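Local structure of putative uncharacterized protein tcp24 (Actinoplanes teichomyceticus, 4Q38) at residues A[100-111]-A[177-187]. The protein probably transfers long fatty acyl groups from acyl-CoA to the amino sugar of the glycopeptide antibiotic teicoplanin. Residues are numbered along the deposited sequence; the frame is centred on the assembly and turned at random.
Sequences HMGDHRAKPRGG and QWWTTYHLRGI. With TEC (2-amino-6-O-decanoyl-2-deoxy-beta-D-glucopyranose), chain E; SO4 (sulfate ion), chain B.
The carbonyl oxygen of Ala106 accepts two hydrogen bonds: Arg185 NH1 donates to Ala106 O at 2.9 Å, and a water donates a second hydrogen bond to it while accepting one from Arg185 NH2. The same NH1 reaches Asp103 O only weakly, at 3.0 Å with an N-H...O angle of 121°. On the helix side, Thr181 holds the guanidinium side-on, NE bonding to Thr181 O and NH2 to Thr181 OG1, and this hydroxyl donates to Trp178 O at 2.7 Å. The aliphatic part of Arg185, CG and CD, runs past His100 O, and a bend at chi3 (-71°) then turns the guanidinium back toward Thr181, while Ile187 CD1 covers one guanidinium face 3.6 Å above its plane. A buried arginine thus serves as a many-handed donor that ties a loop without regular structure to a helix end. There Gly186, with positive phi, closes a Schellman motif, and Arg185 O accepts from Gly102 N at 2.7 Å. Farther along, Pro108 CB packs 3.6 Å from Tyr182 CE1, and Gln177 NE2 donates almost straight to Gly111 O. The loop follows helix 84-98 in the N-terminal half; on helix 177-184, Trp178 and Trp179 line the decanoyl-glucosamine pocket, Leu184 rests on Phe130 of helix 125-143, and Ile187 pairs through its backbone with Leu198 of strand 194-200.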
# COMPACT_ATOMS: atom_id res chain seq x y z
N HIS A 100 -3.72 -2.73 -16.41
CA HIS A 100 -2.57 -1.82 -16.23
C HIS A 100 -1.33 -2.51 -15.72
O HIS A 100 -0.44 -1.85 -15.16
CB HIS A 100 -2.94 -0.69 -15.28
CG HIS A 100 -4.01 0.23 -15.82
ND1 HIS A 100 -3.96 0.75 -17.06
CD2 HIS A 100 -5.18 0.71 -15.24
CE1 HIS A 100 -5.04 1.54 -17.26
NE2 HIS A 100 -5.79 1.52 -16.15
N MET A 101 -1.26 -3.83 -15.89
CA MET A 101 -0.08 -4.58 -15.47
C MET A 101 1.19 -3.93 -16.04
O MET A 101 1.27 -3.69 -17.25
CB MET A 101 -0.19 -6.03 -15.94
CG MET A 101 0.93 -6.93 -15.43
SD MET A 101 0.91 -7.17 -13.64
CE MET A 101 -0.54 -8.20 -13.46
N GLY A 102 2.15 -3.63 -15.17
CA GLY A 102 3.41 -3.02 -15.57
C GLY A 102 3.32 -1.54 -15.92
O GLY A 102 4.31 -0.93 -16.31
N ASP A 103 2.14 -0.94 -15.75
CA ASP A 103 1.94 0.45 -16.15
C ASP A 103 1.87 1.39 -14.94
O ASP A 103 0.84 1.50 -14.28
CB ASP A 103 0.69 0.55 -17.04
CG ASP A 103 0.51 1.94 -17.67
OD1 ASP A 103 1.35 2.84 -17.49
OD2 ASP A 103 -0.50 2.13 -18.36
N HIS A 104 2.97 2.10 -14.68
CA HIS A 104 3.05 3.02 -13.54
C HIS A 104 2.51 4.38 -13.87
O HIS A 104 2.38 5.23 -12.98
CB HIS A 104 4.50 3.15 -13.06
CG HIS A 104 5.45 3.65 -14.13
ND1 HIS A 104 6.13 2.82 -14.93
CD2 HIS A 104 5.79 4.94 -14.51
CE1 HIS A 104 6.88 3.54 -15.79
NE2 HIS A 104 6.67 4.84 -15.53
N ARG A 105 2.19 4.62 -15.13
CA ARG A 105 1.56 5.89 -15.50
C ARG A 105 0.06 5.92 -15.21
O ARG A 105 -0.55 6.99 -15.17
CB ARG A 105 1.85 6.22 -16.95
CG ARG A 105 3.31 6.66 -17.16
CD ARG A 105 3.61 6.90 -18.63
NE ARG A 105 4.96 7.42 -18.82
CZ ARG A 105 6.03 6.67 -19.08
NH1 ARG A 105 5.91 5.35 -19.16
NH2 ARG A 105 7.21 7.24 -19.25
N ALA A 106 -0.54 4.74 -15.01
CA ALA A 106 -1.95 4.67 -14.65
C ALA A 106 -2.13 5.00 -13.16
O ALA A 106 -1.33 4.58 -12.33
CB ALA A 106 -2.49 3.28 -14.97
N LYS A 107 -3.18 5.75 -12.84
CA LYS A 107 -3.52 6.07 -11.44
C LYS A 107 -3.86 4.80 -10.66
O LYS A 107 -4.36 3.83 -11.24
CB LYS A 107 -4.69 7.06 -11.37
CG LYS A 107 -4.38 8.46 -11.85
CD LYS A 107 -5.66 9.28 -12.00
CE LYS A 107 -5.45 10.47 -12.92
NZ LYS A 107 -6.73 11.20 -13.16
N PRO A 108 -3.57 4.79 -9.34
CA PRO A 108 -3.78 3.60 -8.50
C PRO A 108 -5.25 3.40 -8.05
O PRO A 108 -5.57 3.57 -6.88
CB PRO A 108 -2.90 3.89 -7.29
CG PRO A 108 -2.84 5.38 -7.19
CD PRO A 108 -2.88 5.88 -8.61
N ARG A 109 -6.12 3.01 -8.97
CA ARG A 109 -7.54 2.90 -8.63
C ARG A 109 -7.92 1.46 -8.26
O ARG A 109 -8.06 0.60 -9.13
CB ARG A 109 -8.40 3.47 -9.76
CG ARG A 109 -8.15 4.96 -10.00
CD ARG A 109 -9.18 5.59 -10.92
NE ARG A 109 -9.06 5.09 -12.29
CZ ARG A 109 -10.07 5.01 -13.16
NH1 ARG A 109 -11.30 5.39 -12.82
NH2 ARG A 109 -9.84 4.53 -14.38
N GLY A 110 -8.05 1.20 -6.97
CA GLY A 110 -8.38 -0.15 -6.49
C GLY A 110 -9.87 -0.37 -6.30
O GLY A 110 -10.33 -1.49 -6.04
N GLY A 111 -10.64 0.72 -6.43
CA GLY A 111 -12.08 0.67 -6.18
C GLY A 111 -12.40 1.05 -4.74
O GLY A 111 -11.51 1.10 -3.90
N GLN A 177 -6.51 -0.84 -0.50
CA GLN A 177 -6.53 -1.36 -1.87
C GLN A 177 -5.91 -0.45 -2.93
O GLN A 177 -5.45 -0.94 -3.95
CB GLN A 177 -7.95 -1.79 -2.31
CG GLN A 177 -8.98 -0.67 -2.39
CD GLN A 177 -9.61 -0.33 -1.06
OE1 GLN A 177 -9.19 -0.82 -0.01
NE2 GLN A 177 -10.65 0.50 -1.09
N TRP A 178 -5.92 0.87 -2.70
CA TRP A 178 -5.26 1.78 -3.64
C TRP A 178 -3.78 1.47 -3.70
O TRP A 178 -3.19 1.48 -4.78
CB TRP A 178 -5.51 3.25 -3.30
CG TRP A 178 -4.73 3.77 -2.12
CD1 TRP A 178 -5.13 3.83 -0.78
CD2 TRP A 178 -3.36 4.31 -2.13
NE1 TRP A 178 -4.14 4.37 0.01
CE2 TRP A 178 -3.05 4.68 -0.74
CE3 TRP A 178 -2.40 4.54 -3.12
CZ2 TRP A 178 -1.83 5.23 -0.38
CZ3 TRP A 178 -1.17 5.10 -2.75
CH2 TRP A 178 -0.89 5.44 -1.41
N TRP A 179 -3.20 1.17 -2.54
CA TRP A 179 -1.77 0.90 -2.43
C TRP A 179 -1.40 -0.45 -2.98
O TRP A 179 -0.38 -0.58 -3.67
CB TRP A 179 -1.30 1.07 -0.99
CG TRP A 179 0.17 0.83 -0.77
CD1 TRP A 179 0.76 -0.08 0.11
CD2 TRP A 179 1.29 1.49 -1.44
NE1 TRP A 179 2.12 -0.03 0.03
CE2 TRP A 179 2.51 0.90 -0.88
CE3 TRP A 179 1.40 2.49 -2.41
CZ2 TRP A 179 3.78 1.30 -1.28
CZ3 TRP A 179 2.69 2.88 -2.82
CH2 TRP A 179 3.85 2.30 -2.26
N THR A 180 -2.21 -1.47 -2.72
CA THR A 180 -1.92 -2.81 -3.29
C THR A 180 -2.02 -2.87 -4.82
O THR A 180 -1.54 -3.83 -5.40
CB THR A 180 -2.74 -3.95 -2.65
OG1 THR A 180 -4.12 -3.60 -2.67
CG2 THR A 180 -2.31 -4.20 -1.18
N THR A 181 -2.60 -1.86 -5.47
CA THR A 181 -2.57 -1.83 -6.95
C THR A 181 -1.14 -1.72 -7.46
O THR A 181 -0.86 -2.12 -8.58
CB THR A 181 -3.39 -0.67 -7.61
OG1 THR A 181 -2.82 0.61 -7.29
CG2 THR A 181 -4.87 -0.70 -7.21
N TYR A 182 -0.25 -1.15 -6.64
CA TYR A 182 1.17 -1.06 -7.01
C TYR A 182 1.79 -2.46 -7.04
O TYR A 182 2.44 -2.83 -8.03
CB TYR A 182 1.95 -0.17 -6.05
CG TYR A 182 1.76 1.32 -6.26
CD1 TYR A 182 0.58 1.96 -5.89
CD2 TYR A 182 2.80 2.11 -6.80
CE1 TYR A 182 0.41 3.34 -6.07
CE2 TYR A 182 2.64 3.48 -6.98
CZ TYR A 182 1.45 4.09 -6.62
OH TYR A 182 1.28 5.44 -6.79
N HIS A 183 1.60 -3.22 -5.97
CA HIS A 183 2.15 -4.57 -5.91
C HIS A 183 1.57 -5.41 -7.02
O HIS A 183 2.30 -6.13 -7.70
CB HIS A 183 1.83 -5.25 -4.57
CG HIS A 183 2.08 -4.40 -3.36
ND1 HIS A 183 1.47 -3.22 -3.16
CD2 HIS A 183 2.89 -4.61 -2.24
CE1 HIS A 183 1.86 -2.70 -1.99
NE2 HIS A 183 2.72 -3.55 -1.42
N LEU A 184 0.26 -5.31 -7.20
CA LEU A 184 -0.47 -6.15 -8.17
C LEU A 184 -0.24 -5.79 -9.64
O LEU A 184 -0.48 -6.61 -10.54
CB LEU A 184 -1.98 -6.14 -7.86
CG LEU A 184 -2.40 -6.82 -6.54
CD1 LEU A 184 -3.88 -6.62 -6.26
CD2 LEU A 184 -2.04 -8.28 -6.53
N ARG A 185 0.24 -4.58 -9.90
CA ARG A 185 0.64 -4.22 -11.26
C ARG A 185 2.11 -4.50 -11.53
O ARG A 185 2.60 -4.22 -12.62
CB ARG A 185 0.32 -2.76 -11.55
CG ARG A 185 -1.16 -2.51 -11.80
CD ARG A 185 -1.41 -1.03 -11.99
NE ARG A 185 -1.25 -0.26 -10.75
CZ ARG A 185 -1.01 1.05 -10.71
NH1 ARG A 185 -0.81 1.73 -11.84
NH2 ARG A 185 -0.93 1.68 -9.53
N GLY A 186 2.82 -5.06 -10.56
CA GLY A 186 4.23 -5.33 -10.78
C GLY A 186 5.09 -4.08 -10.99
O GLY A 186 6.11 -4.14 -11.68
N ILE A 187 4.67 -2.97 -10.40
CA ILE A 187 5.41 -1.70 -10.50
C ILE A 187 6.08 -1.31 -9.20
O ILE A 187 6.71 -0.25 -9.11
CB ILE A 187 4.50 -0.55 -11.02
CG1 ILE A 187 3.32 -0.29 -10.06
CG2 ILE A 187 4.00 -0.89 -12.42
CD1 ILE A 187 2.62 1.03 -10.26
CAV TEC E . 14.77 8.98 6.53
CAU TEC E . 14.61 7.68 5.77
CAT TEC E . 14.22 7.88 4.33
CAS TEC E . 13.14 8.92 4.19
CAR TEC E . 12.38 8.68 2.91
CAQ TEC E . 11.04 8.15 3.28
CAP TEC E . 10.17 7.88 2.10
CAO TEC E . 9.08 6.99 2.60
CAN TEC E . 7.84 7.16 1.81
CAM TEC E . 6.84 6.08 2.12
OAW TEC E . 7.11 5.15 2.84
O6 TEC E . 5.61 6.33 1.62
C6 TEC E . 4.92 5.36 0.87
C5 TEC E . 3.63 4.88 1.58
O5 TEC E . 2.52 4.90 0.73
C1 TEC E . 1.46 4.86 1.73
O1 TEC E . 0.33 5.46 1.48
C2 TEC E . 1.23 3.42 2.08
N2 TEC E . 0.17 3.36 3.07
C3 TEC E . 2.49 3.08 2.74
O3 TEC E . 2.38 1.77 2.72
C4 TEC E . 3.74 3.47 2.00
O4 TEC E . 4.73 3.43 2.83
S SO4 B . -5.84 6.46 -15.31
O1 SO4 B . -4.65 7.07 -14.68
O2 SO4 B . -6.33 7.34 -16.39
O3 SO4 B . -6.92 6.31 -14.30
O4 SO4 B . -5.44 5.15 -15.86
O HOH W 1 -0.22 4.27 -9.84